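Local coordinates for protein BIFUNCTIONAL PROTEIN Proline utilization A (PutA) (Corynebacterium freiburgense, PDB 5UX5) that catalyses the two-step oxidation of proline to glutamate, joining an FAD-dependent proline dehydrogenase and an NAD-dependent aldehyde dehydrogenase in one chain, at residues Q273-L278 with D335-P340; Y12-L17 with V365-E370; L249-E254 with A282-A287. All coordinates share one frame; numbering follows the deposited sequence.

Contact 1: Q273-L278 with D335-P340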
loop_
_atom_site.group_PDB
_atom_site.type_symbol
_atom_site.label_atom_id
_atom_site.label_comp_id
_atom_site.label_asym_id
_atom_site.label_seq_id
_atom_site.Cartn_x
_atom_site.Cartn_y
_atom_site.Cartn_z
ATOM N N GLN A 273 24.425 -7.847 -14.386
ATOM C CA GLN A 273 24.703 -9.129 -13.750
ATOM C C GLN A 273 23.802 -10.220 -14.314
ATOM O O GLN A 273 24.246 -11.352 -14.517
ATOM C CB GLN A 273 24.557 -8.999 -12.245
ATOM C CG GLN A 273 25.566 -8.050 -11.677
ATOM C CD GLN A 273 25.283 -7.646 -10.251
ATOM O OE1 GLN A 273 24.154 -7.759 -9.763
ATOM N NE2 GLN A 273 26.328 -7.215 -9.549
ATOM N N ALA A 274 22.533 -9.900 -14.577
ATOM C CA ALA A 274 21.640 -10.868 -15.198
ATOM C C ALA A 274 22.177 -11.330 -16.548
ATOM O O ALA A 274 22.079 -12.511 -16.895
ATOM C CB ALA A 274 20.242 -10.260 -15.352
ATOM N N LEU A 275 22.740 -10.408 -17.327
ATOM C CA LEU A 275 23.275 -10.774 -18.633
ATOM C C LEU A 275 24.441 -11.735 -18.494
ATOM O O LEU A 275 24.508 -12.738 -19.203
ATOM C CB LEU A 275 23.718 -9.518 -19.388
ATOM C CG LEU A 275 24.390 -9.753 -20.737
ATOM C CD1 LEU A 275 23.396 -10.419 -21.661
ATOM C CD2 LEU A 275 24.961 -8.477 -21.365
ATOM N N GLN A 276 25.347 -11.473 -17.554
ATOM C CA GLN A 276 26.479 -12.372 -17.370
ATOM C C GLN A 276 26.009 -13.763 -16.969
ATOM O O GLN A 276 26.524 -14.777 -17.466
ATOM C CB GLN A 276 27.446 -11.808 -16.340
ATOM C CG GLN A 276 28.156 -10.568 -16.812
ATOM C CD GLN A 276 29.121 -10.032 -15.783
ATOM O OE1 GLN A 276 30.328 -10.222 -15.899
ATOM N NE2 GLN A 276 28.599 -9.372 -14.766
ATOM N N GLN A 277 25.022 -13.837 -16.085
ATOM C CA GLN A 277 24.549 -15.146 -15.680
ATOM C C GLN A 277 23.865 -15.854 -16.838
ATOM O O GLN A 277 24.055 -17.062 -17.030
ATOM C CB GLN A 277 23.616 -15.012 -14.488
ATOM C CG GLN A 277 23.304 -16.308 -13.786
ATOM C CD GLN A 277 22.249 -17.087 -14.564
ATOM O OE1 GLN A 277 21.491 -16.495 -15.333
ATOM N NE2 GLN A 277 22.167 -18.397 -14.344
ATOM N N LEU A 278 23.077 -15.119 -17.628
ATOM C CA LEU A 278 22.446 -15.730 -18.791
ATOM C C LEU A 278 23.470 -16.142 -19.845
ATOM O O LEU A 278 23.302 -17.185 -20.489
ATOM C CB LEU A 278 21.410 -14.774 -19.385
ATOM C CG LEU A 278 20.057 -14.749 -18.667
ATOM C CD1 LEU A 278 19.410 -13.392 -18.740
ATOM C CD2 LEU A 278 19.179 -15.751 -19.331
ATOM N N ASP A 335 28.208 -4.293 -25.701
ATOM C CA ASP A 335 29.638 -4.544 -25.782
ATOM C C ASP A 335 29.997 -5.944 -25.302
ATOM O O ASP A 335 30.806 -6.641 -25.923
ATOM C CB ASP A 335 30.325 -3.493 -24.910
ATOM C CG ASP A 335 31.754 -3.238 -25.288
ATOM O OD1 ASP A 335 32.525 -4.208 -25.480
ATOM O OD2 ASP A 335 32.094 -2.036 -25.353
ATOM N N TYR A 336 29.421 -6.357 -24.178
ATOM C CA TYR A 336 29.809 -7.607 -23.541
ATOM C C TYR A 336 29.353 -8.811 -24.362
ATOM O O TYR A 336 30.076 -9.812 -24.471
ATOM C CB TYR A 336 29.212 -7.643 -22.135
ATOM C CG TYR A 336 29.404 -8.921 -21.326
ATOM C CD1 TYR A 336 28.621 -10.051 -21.548
ATOM C CD2 TYR A 336 30.314 -8.961 -20.275
ATOM C CE1 TYR A 336 28.791 -11.201 -20.790
ATOM C CE2 TYR A 336 30.485 -10.098 -19.504
ATOM C CZ TYR A 336 29.724 -11.221 -19.766
ATOM O OH TYR A 336 29.908 -12.347 -18.986
ATOM N N ILE A 337 28.159 -8.728 -24.949
ATOM C CA ILE A 337 27.463 -9.921 -25.406
ATOM C C ILE A 337 27.760 -10.176 -26.882
ATOM O O ILE A 337 27.726 -11.327 -27.336
ATOM C CB ILE A 337 25.946 -9.788 -25.126
ATOM C CG1 ILE A 337 25.277 -11.153 -25.006
ATOM C CG2 ILE A 337 25.260 -8.952 -26.172
ATOM C CD1 ILE A 337 25.826 -11.953 -23.877
ATOM N N LEU A 338 28.061 -9.115 -27.639
ATOM C CA LEU A 338 28.374 -9.231 -29.068
ATOM C C LEU A 338 29.855 -9.567 -29.294
ATOM O O LEU A 338 30.634 -8.789 -29.848
ATOM C CB LEU A 338 27.986 -7.960 -29.804
ATOM C CG LEU A 338 26.529 -7.887 -30.209
ATOM C CD1 LEU A 338 26.316 -6.616 -30.984
ATOM C CD2 LEU A 338 26.146 -9.116 -31.032
ATOM N N ARG A 339 30.209 -10.794 -28.922
ATOM C CA ARG A 339 31.542 -11.363 -29.041
ATOM C C ARG A 339 31.415 -12.786 -29.544
ATOM O O ARG A 339 30.355 -13.409 -29.408
ATOM C CB ARG A 339 32.281 -11.421 -27.704
ATOM C CG ARG A 339 32.190 -10.190 -26.980
ATOM C CD ARG A 339 33.121 -10.142 -25.813
ATOM N NE ARG A 339 33.043 -8.766 -25.376
ATOM C CZ ARG A 339 33.987 -8.124 -24.738
ATOM N NH1 ARG A 339 35.119 -8.732 -24.435
ATOM N NH2 ARG A 339 33.778 -6.865 -24.407
ATOM N N PRO A 340 32.498 -13.348 -30.079
ATOM C CA PRO A 340 32.478 -14.782 -30.391
ATOM C C PRO A 340 32.412 -15.640 -29.143
ATOM O O PRO A 340 31.807 -16.717 -29.178
ATOM C CB PRO A 340 33.777 -14.994 -31.188
ATOM C CG PRO A 340 34.126 -13.657 -31.698
ATOM C CD PRO A 340 33.650 -12.662 -30.672
#
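Gln276 lies across the phenol end of Tyr336, and Leu275 packs beside it against Ile337. The contact joins helix 271-287 to the end of helix 323-337 on the outside of the proline dehydrogenase barrel. No hydrogen bond links the two segments.

The Gln276 side chain can be followed outward. Its CB is 3.7 Å from Tyr336 OH. CG comes nearer, 3.3 Å from Tyr336 OH, and also touches CZ. CD passes on toward Tyr336 CE2. At the tip, Gln276 OE1 is 3.6 Å from Tyr336 CE2. The chain runs straight on beyond CG and crosses the tyrosine at about a right angle. The amide plane stands 84° from the ring plane.

Leu275 divides its two methyls between two partners. CD1 meets Ile337 CD1 at 3.6 Å. CD2 reaches Tyr336 CD1 at 4.0 Å, approaching the ring obliquely. With chi1 at 175°, Tyr336 turns CG away from its own backbone N and sets the ring against helix 271-287. Leu275 also touches Leu264 of strand 260-265, and Ile337 touches Val345 and Val347 of strand 345-350. The pair therefore lies over the strand layer. Tyr12 meets the Tyr336 ring edge-to-face.

Past the helix, the chain turns at Leu338, the centre of an inverse gamma turn. Arg339 NE then bonds back to Asp335 O at 3.1 Å, with an N-H...O angle of 161°. The carbonyl oxygen lies in the guanidinium plane.

The chemistry is mainly apolar. Leucine and isoleucine methyls meet on the buried side, while the aliphatic part of a partly exposed glutamine packs on the tyrosine. The two helices are held here by fit rather than by directed polar bonds.

Contact 2: Y12-L17 with V365-E370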
loop_
_atom_site.group_PDB
_atom_site.type_symbol
_atom_site.label_atom_id
_atom_site.label_comp_id
_atom_site.label_asym_id
_atom_site.label_seq_id
_atom_site.Cartn_x
_atom_site.Cartn_y
_atom_site.Cartn_z
ATOM N N TYR A 12 36.379 -8.529 -20.237
ATOM C CA TYR A 12 35.424 -8.077 -21.235
ATOM C C TYR A 12 35.650 -6.615 -21.650
ATOM O O TYR A 12 35.203 -6.220 -22.730
ATOM C CB TYR A 12 33.979 -8.280 -20.733
ATOM C CG TYR A 12 33.615 -7.685 -19.373
ATOM C CD1 TYR A 12 33.335 -6.325 -19.240
ATOM C CD2 TYR A 12 33.489 -8.483 -18.236
ATOM C CE1 TYR A 12 32.978 -5.763 -18.004
ATOM C CE2 TYR A 12 33.123 -7.926 -16.983
ATOM C CZ TYR A 12 32.872 -6.561 -16.874
ATOM O OH TYR A 12 32.527 -5.986 -15.647
ATOM N N ILE A 13 36.341 -5.800 -20.840
ATOM C CA ILE A 13 36.569 -4.405 -21.213
ATOM C C ILE A 13 37.561 -4.315 -22.368
ATOM O O ILE A 13 38.511 -5.099 -22.460
ATOM C CB ILE A 13 37.064 -3.591 -20.010
ATOM C CG1 ILE A 13 36.142 -3.779 -18.819
ATOM C CG2 ILE A 13 37.124 -2.116 -20.352
ATOM C CD1 ILE A 13 36.520 -2.856 -17.676
ATOM N N ASN A 14 37.325 -3.367 -23.271
ATOM C CA ASN A 14 38.160 -3.155 -24.450
ATOM C C ASN A 14 37.821 -1.783 -25.017
ATOM O O ASN A 14 36.920 -1.092 -24.525
ATOM C CB ASN A 14 37.901 -4.212 -25.504
ATOM C CG ASN A 14 36.489 -4.150 -25.976
ATOM O OD1 ASN A 14 36.168 -3.427 -26.918
ATOM N ND2 ASN A 14 35.609 -4.814 -25.252
ATOM N N ARG A 15 38.469 -1.436 -26.132
ATOM C CA ARG A 15 38.309 -0.106 -26.713
ATOM C C ARG A 15 37.686 -0.126 -28.112
ATOM O O ARG A 15 37.866 0.829 -28.872
ATOM C CB ARG A 15 39.654 0.628 -26.736
ATOM C CG ARG A 15 40.341 0.714 -25.390
ATOM C CD ARG A 15 40.704 2.138 -24.982
ATOM N NE ARG A 15 41.152 2.965 -26.100
ATOM C CZ ARG A 15 40.962 4.284 -26.171
ATOM N NH1 ARG A 15 40.316 4.933 -25.183
ATOM N NH2 ARG A 15 41.403 4.952 -27.238
ATOM N N ASP A 16 36.954 -1.180 -28.484
ATOM C CA ASP A 16 36.365 -1.209 -29.821
ATOM C C ASP A 16 35.400 -0.042 -30.023
ATOM O O ASP A 16 35.460 0.655 -31.039
ATOM C CB ASP A 16 35.686 -2.556 -30.075
ATOM C CG ASP A 16 36.684 -3.690 -30.166
ATOM O OD1 ASP A 16 37.826 -3.435 -30.606
ATOM O OD2 ASP A 16 36.345 -4.830 -29.784
ATOM N N LEU A 17 34.508 0.194 -29.058
ATOM C CA LEU A 17 33.581 1.323 -29.164
ATOM C C LEU A 17 34.323 2.658 -29.305
ATOM O O LEU A 17 33.931 3.508 -30.114
ATOM C CB LEU A 17 32.648 1.350 -27.946
ATOM C CG LEU A 17 31.347 0.577 -28.092
ATOM C CD1 LEU A 17 30.486 0.789 -26.888
ATOM C CD2 LEU A 17 30.621 1.087 -29.310
ATOM N N VAL A 365 29.958 -6.003 -37.076
ATOM C CA VAL A 365 30.806 -6.091 -38.250
ATOM C C VAL A 365 32.282 -6.184 -37.860
ATOM O O VAL A 365 33.006 -7.043 -38.369
ATOM C CB VAL A 365 30.523 -4.898 -39.167
ATOM C CG1 VAL A 365 31.510 -4.890 -40.314
ATOM C CG2 VAL A 365 29.083 -4.990 -39.669
ATOM N N GLU A 366 32.738 -5.353 -36.916
ATOM C CA GLU A 366 34.150 -5.370 -36.528
ATOM C C GLU A 366 34.562 -6.704 -35.930
ATOM O O GLU A 366 35.704 -7.143 -36.101
ATOM C CB GLU A 366 34.419 -4.240 -35.527
ATOM C CG GLU A 366 35.812 -4.186 -34.882
ATOM C CD GLU A 366 36.952 -4.092 -35.869
ATOM O OE1 GLU A 366 38.059 -4.575 -35.537
ATOM O OE2 GLU A 366 36.752 -3.521 -36.965
ATOM N N ARG A 367 33.641 -7.381 -35.275
ATOM C CA ARG A 367 33.950 -8.582 -34.524
ATOM C C ARG A 367 33.502 -9.839 -35.227
ATOM O O ARG A 367 33.739 -10.929 -34.702
ATOM C CB ARG A 367 33.316 -8.516 -33.131
ATOM C CG ARG A 367 33.742 -7.294 -32.346
ATOM C CD ARG A 367 33.366 -7.461 -30.913
ATOM N NE ARG A 367 33.776 -6.346 -30.082
ATOM C CZ ARG A 367 33.168 -6.037 -28.942
ATOM N NH1 ARG A 367 32.129 -6.754 -28.531
ATOM N NH2 ARG A 367 33.574 -5.008 -28.217
ATOM N N GLY A 368 32.816 -9.711 -36.362
ATOM C CA GLY A 368 32.367 -10.866 -37.120
ATOM C C GLY A 368 31.242 -11.660 -36.482
ATOM O O GLY A 368 31.183 -12.882 -36.658
ATOM N N VAL A 369 30.344 -10.998 -35.744
ATOM C CA VAL A 369 29.229 -11.684 -35.092
ATOM C C VAL A 369 27.885 -11.217 -35.661
ATOM O O VAL A 369 26.866 -11.237 -34.959
ATOM C CB VAL A 369 29.306 -11.504 -33.559
ATOM C CG1 VAL A 369 30.624 -12.060 -33.039
ATOM C CG2 VAL A 369 29.126 -10.022 -33.129
ATOM N N GLU A 370 27.864 -10.854 -36.956
ATOM C CA GLU A 370 26.645 -10.356 -37.606
ATOM C C GLU A 370 25.467 -11.319 -37.486
ATOM O O GLU A 370 24.308 -10.887 -37.504
ATOM C CB GLU A 370 26.899 -10.070 -39.088
ATOM C CG GLU A 370 27.903 -8.966 -39.394
ATOM C CD GLU A 370 29.307 -9.481 -39.688
ATOM O OE1 GLU A 370 30.039 -8.766 -40.404
ATOM O OE2 GLU A 370 29.663 -10.597 -39.236
#
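An Asx turn at Asn14 leads into helix 16-31, and the Asn14 side chain joins Asp16 in meeting Arg367. Arg367 lies near the end of helix 354-367, an outer helix of the proline dehydrogenase barrel. Gly368 follows with positive phi in a Schellman motif.

In the Asx turn, Asn14 OD1 accepts from Asp16 N at 2.8 Å. The donor lies in the carbonyl plane, on a lone pair. Asn14 CG stands between the backbone N and the carbonyl carbon (chi1 62°), which carries OD1 to the N-H two residues on. The same oxygen takes a weak hydrogen bond from Arg367 NH2 at 3.3 Å.

Between the two segments the main link is a salt bridge. Arg367 stretches out from CG to NE and grips one oxygen side-on with two nitrogens. Arg367 NE to Asp16 OD2 is 3.0 Å, and Arg367 NH2 to Asp16 OD2 is 3.2 Å. NH2 uses the anti lone pair of OD2, while NE comes from the anti side but out of the carboxylate plane. The two flat groups are turned 58° apart, so they do not pair in one plane.

Arg367 has further partners in the 335-340 segment. NH1 bonds to Leu338 O, and NH2 forms a salt bridge with Asp335 OD1. Asn14 ND2 also donates to Asp335 OD1.

The guanidinium thus gathers two carboxylates, an amide and a backbone carbonyl. Its positive charge probably offsets the acceptors crowded around it, including Asn14 OD1 and Asp16 OD2, which are not bonded to each other. In this way it ties the N-terminal segment to the barrel at the protein surface.

Contact 3: L249-E254 with A282-A287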
loop_
_atom_site.group_PDB
_atom_site.type_symbol
_atom_site.label_atom_id
_atom_site.label_comp_id
_atom_site.label_asym_id
_atom_site.label_seq_id
_atom_site.Cartn_x
_atom_site.Cartn_y
_atom_site.Cartn_z
ATOM N N LEU A 249 12.899 -23.937 -17.743
ATOM C CA LEU A 249 12.078 -24.510 -18.802
ATOM C C LEU A 249 12.926 -24.948 -19.982
ATOM O O LEU A 249 12.720 -26.038 -20.532
ATOM C CB LEU A 249 11.027 -23.504 -19.249
ATOM C CG LEU A 249 9.822 -24.070 -19.986
ATOM C CD1 LEU A 249 9.121 -25.070 -19.102
ATOM C CD2 LEU A 249 8.875 -22.934 -20.342
ATOM N N LEU A 250 13.915 -24.143 -20.347
ATOM C CA LEU A 250 14.710 -24.422 -21.528
ATOM C C LEU A 250 15.749 -25.527 -21.320
ATOM O O LEU A 250 16.430 -25.892 -22.285
ATOM C CB LEU A 250 15.398 -23.136 -22.001
ATOM C CG LEU A 250 14.476 -22.101 -22.640
ATOM C CD1 LEU A 250 15.275 -21.000 -23.325
ATOM C CD2 LEU A 250 13.548 -22.793 -23.635
ATOM N N MET A 251 15.916 -26.049 -20.102
ATOM C CA MET A 251 16.812 -27.178 -19.878
ATOM C C MET A 251 16.063 -28.503 -19.785
ATOM O O MET A 251 16.701 -29.556 -19.781
ATOM C CB MET A 251 17.649 -26.978 -18.598
ATOM C CG MET A 251 18.677 -25.858 -18.685
ATOM S SD MET A 251 19.800 -26.007 -20.083
ATOM C CE MET A 251 20.722 -27.478 -19.646
ATOM N N GLU A 252 14.735 -28.479 -19.729
ATOM C CA GLU A 252 13.957 -29.709 -19.736
ATOM C C GLU A 252 14.211 -30.476 -21.027
ATOM O O GLU A 252 14.398 -29.878 -22.088
ATOM C CB GLU A 252 12.477 -29.380 -19.580
ATOM C CG GLU A 252 12.166 -28.873 -18.229
ATOM C CD GLU A 252 10.729 -28.427 -18.069
ATOM O OE1 GLU A 252 9.876 -28.773 -18.922
ATOM O OE2 GLU A 252 10.467 -27.708 -17.076
ATOM N N GLU A 253 14.260 -31.809 -20.928
ATOM C CA GLU A 253 14.610 -32.617 -22.098
ATOM C C GLU A 253 13.752 -32.248 -23.295
ATOM O O GLU A 253 14.254 -32.050 -24.405
ATOM C CB GLU A 253 14.444 -34.097 -21.766
ATOM C CG GLU A 253 15.295 -35.058 -22.535
ATOM C CD GLU A 253 14.755 -36.464 -22.364
ATOM O OE1 GLU A 253 15.315 -37.427 -22.944
ATOM O OE2 GLU A 253 13.742 -36.595 -21.638
ATOM N N GLU A 254 12.471 -32.035 -23.051
ATOM C CA GLU A 254 11.527 -31.738 -24.112
ATOM C C GLU A 254 11.937 -30.493 -24.896
ATOM O O GLU A 254 11.816 -30.457 -26.123
ATOM C CB GLU A 254 10.155 -31.572 -23.465
ATOM C CG GLU A 254 9.015 -31.257 -24.351
ATOM C CD GLU A 254 7.741 -31.085 -23.541
ATOM O OE1 GLU A 254 7.825 -30.840 -22.305
ATOM O OE2 GLU A 254 6.651 -31.259 -24.133
ATOM N N ALA A 282 23.839 -19.928 -21.234
ATOM C CA ALA A 282 23.873 -20.342 -22.627
ATOM C C ALA A 282 25.069 -21.241 -22.929
ATOM O O ALA A 282 24.987 -22.100 -23.812
ATOM C CB ALA A 282 23.895 -19.106 -23.526
ATOM N N LYS A 283 26.193 -21.043 -22.239
ATOM C CA LYS A 283 27.333 -21.933 -22.439
ATOM C C LYS A 283 27.062 -23.306 -21.833
ATOM O O LYS A 283 27.385 -24.344 -22.430
ATOM C CB LYS A 283 28.590 -21.309 -21.834
ATOM C CG LYS A 283 29.068 -20.058 -22.548
ATOM C CD LYS A 283 30.177 -19.395 -21.767
ATOM C CE LYS A 283 30.726 -18.184 -22.495
ATOM N NZ LYS A 283 31.875 -17.573 -21.752
ATOM N N ARG A 284 26.456 -23.320 -20.649
ATOM C CA ARG A 284 26.063 -24.564 -20.015
ATOM C C ARG A 284 25.050 -25.315 -20.885
ATOM O O ARG A 284 25.137 -26.543 -21.037
ATOM C CB ARG A 284 25.530 -24.231 -18.616
ATOM C CG ARG A 284 25.088 -25.379 -17.706
ATOM C CD ARG A 284 24.149 -24.847 -16.578
ATOM N NE ARG A 284 22.996 -25.728 -16.385
ATOM C CZ ARG A 284 21.818 -25.357 -15.896
ATOM N NH1 ARG A 284 21.605 -24.098 -15.535
ATOM N NH2 ARG A 284 20.844 -26.254 -15.780
ATOM N N ARG A 285 24.116 -24.584 -21.511
ATOM C CA ARG A 285 23.094 -25.229 -22.336
ATOM C C ARG A 285 23.697 -25.828 -23.584
ATOM O O ARG A 285 23.460 -26.999 -23.893
ATOM C CB ARG A 285 22.002 -24.239 -22.727
ATOM C CG ARG A 285 20.707 -24.893 -23.151
ATOM C CD ARG A 285 19.778 -23.880 -23.749
ATOM N NE ARG A 285 18.405 -24.363 -23.900
ATOM C CZ ARG A 285 17.589 -23.971 -24.871
ATOM N NH1 ARG A 285 16.353 -24.442 -24.926
ATOM N NH2 ARG A 285 18.016 -23.126 -25.805
ATOM N N ALA A 286 24.479 -25.036 -24.320
ATOM C CA ALA A 286 25.135 -25.544 -25.520
ATOM C C ALA A 286 25.928 -26.796 -25.213
ATOM O O ALA A 286 25.863 -27.779 -25.950
ATOM C CB ALA A 286 26.055 -24.485 -26.114
ATOM N N ALA A 287 26.676 -26.780 -24.117
ATOM C CA ALA A 287 27.418 -27.964 -23.722
ATOM C C ALA A 287 26.502 -29.169 -23.546
ATOM O O ALA A 287 26.914 -30.302 -23.827
ATOM C CB ALA A 287 28.210 -27.687 -22.454
#
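Arg285 reaches from helix 271-287 to the backbone carbonyl of Leu250, near the end of helix 239-251. These are neighbouring outer helices of the proline dehydrogenase barrel.

The polar part is a side-on grip by two nitrogens on one oxygen. Arg285 NE is 3.0 Å from Leu250 O, and Arg285 NH1 is likewise 3.0 Å from Leu250 O. The oxygen lies close to the guanidinium plane. Seen from the carbonyl, the two donors differ. NH1 is in the carbonyl plane on a lone pair, whereas NE stands 44° above that plane. CG is anti to the backbone N (chi1 -160°), and the extended chain carries the guanidinium across to the other helix.

The second kind of interaction is packing on the same guanidinium. Leu250 CB lies over one face, 3.3 Å from Arg285 NH1. Its CD1 covers that group farther out, offset toward the rim.

Met251 supplies the third kind, thioether and methylene contact with both arginines. Its chain bends at chi2 and chi3, and SD comes to 3.4 Å from Arg285 CG. The methionine and this arginine slide past each other in opposite directions. On the more exposed side, Met251 CG meets the Arg284 guanidinium at NH2, 3.6 Å away.

Arg285 has other acceptors nearby: NH1 also bonds to Leu258 O, and NH2 to Ala291 O. Three backbone carbonyls therefore hold the buried guanidinium and fix its rotation. Their dipoles, and that of the helix end, would be expected to stabilise its charge. One side chain thereby ties helix 271-287 to the end of helix 239-251 and to the loops that follow both helices.

How the contacts relate
All three contacts lie on the outer helical layer of the proline dehydrogenase barrel. Contacts 1 and 3 share helix 271-287: contact 3 uses its end, toward helix 239-251, and contact 1 an earlier turn, toward helix 323-337. Their centres are 17 Å apart, and their segments alternate along the chain. Contact 2 closes a long loop from the N-terminal segment to helix 354-367 and encloses the other two in sequence. It touches contact 1, with centres 13 Å apart, but not contact 3, 27 Å away between centres. Together they link successive barrel helices and fasten the N-terminal segment to one side of the barrel.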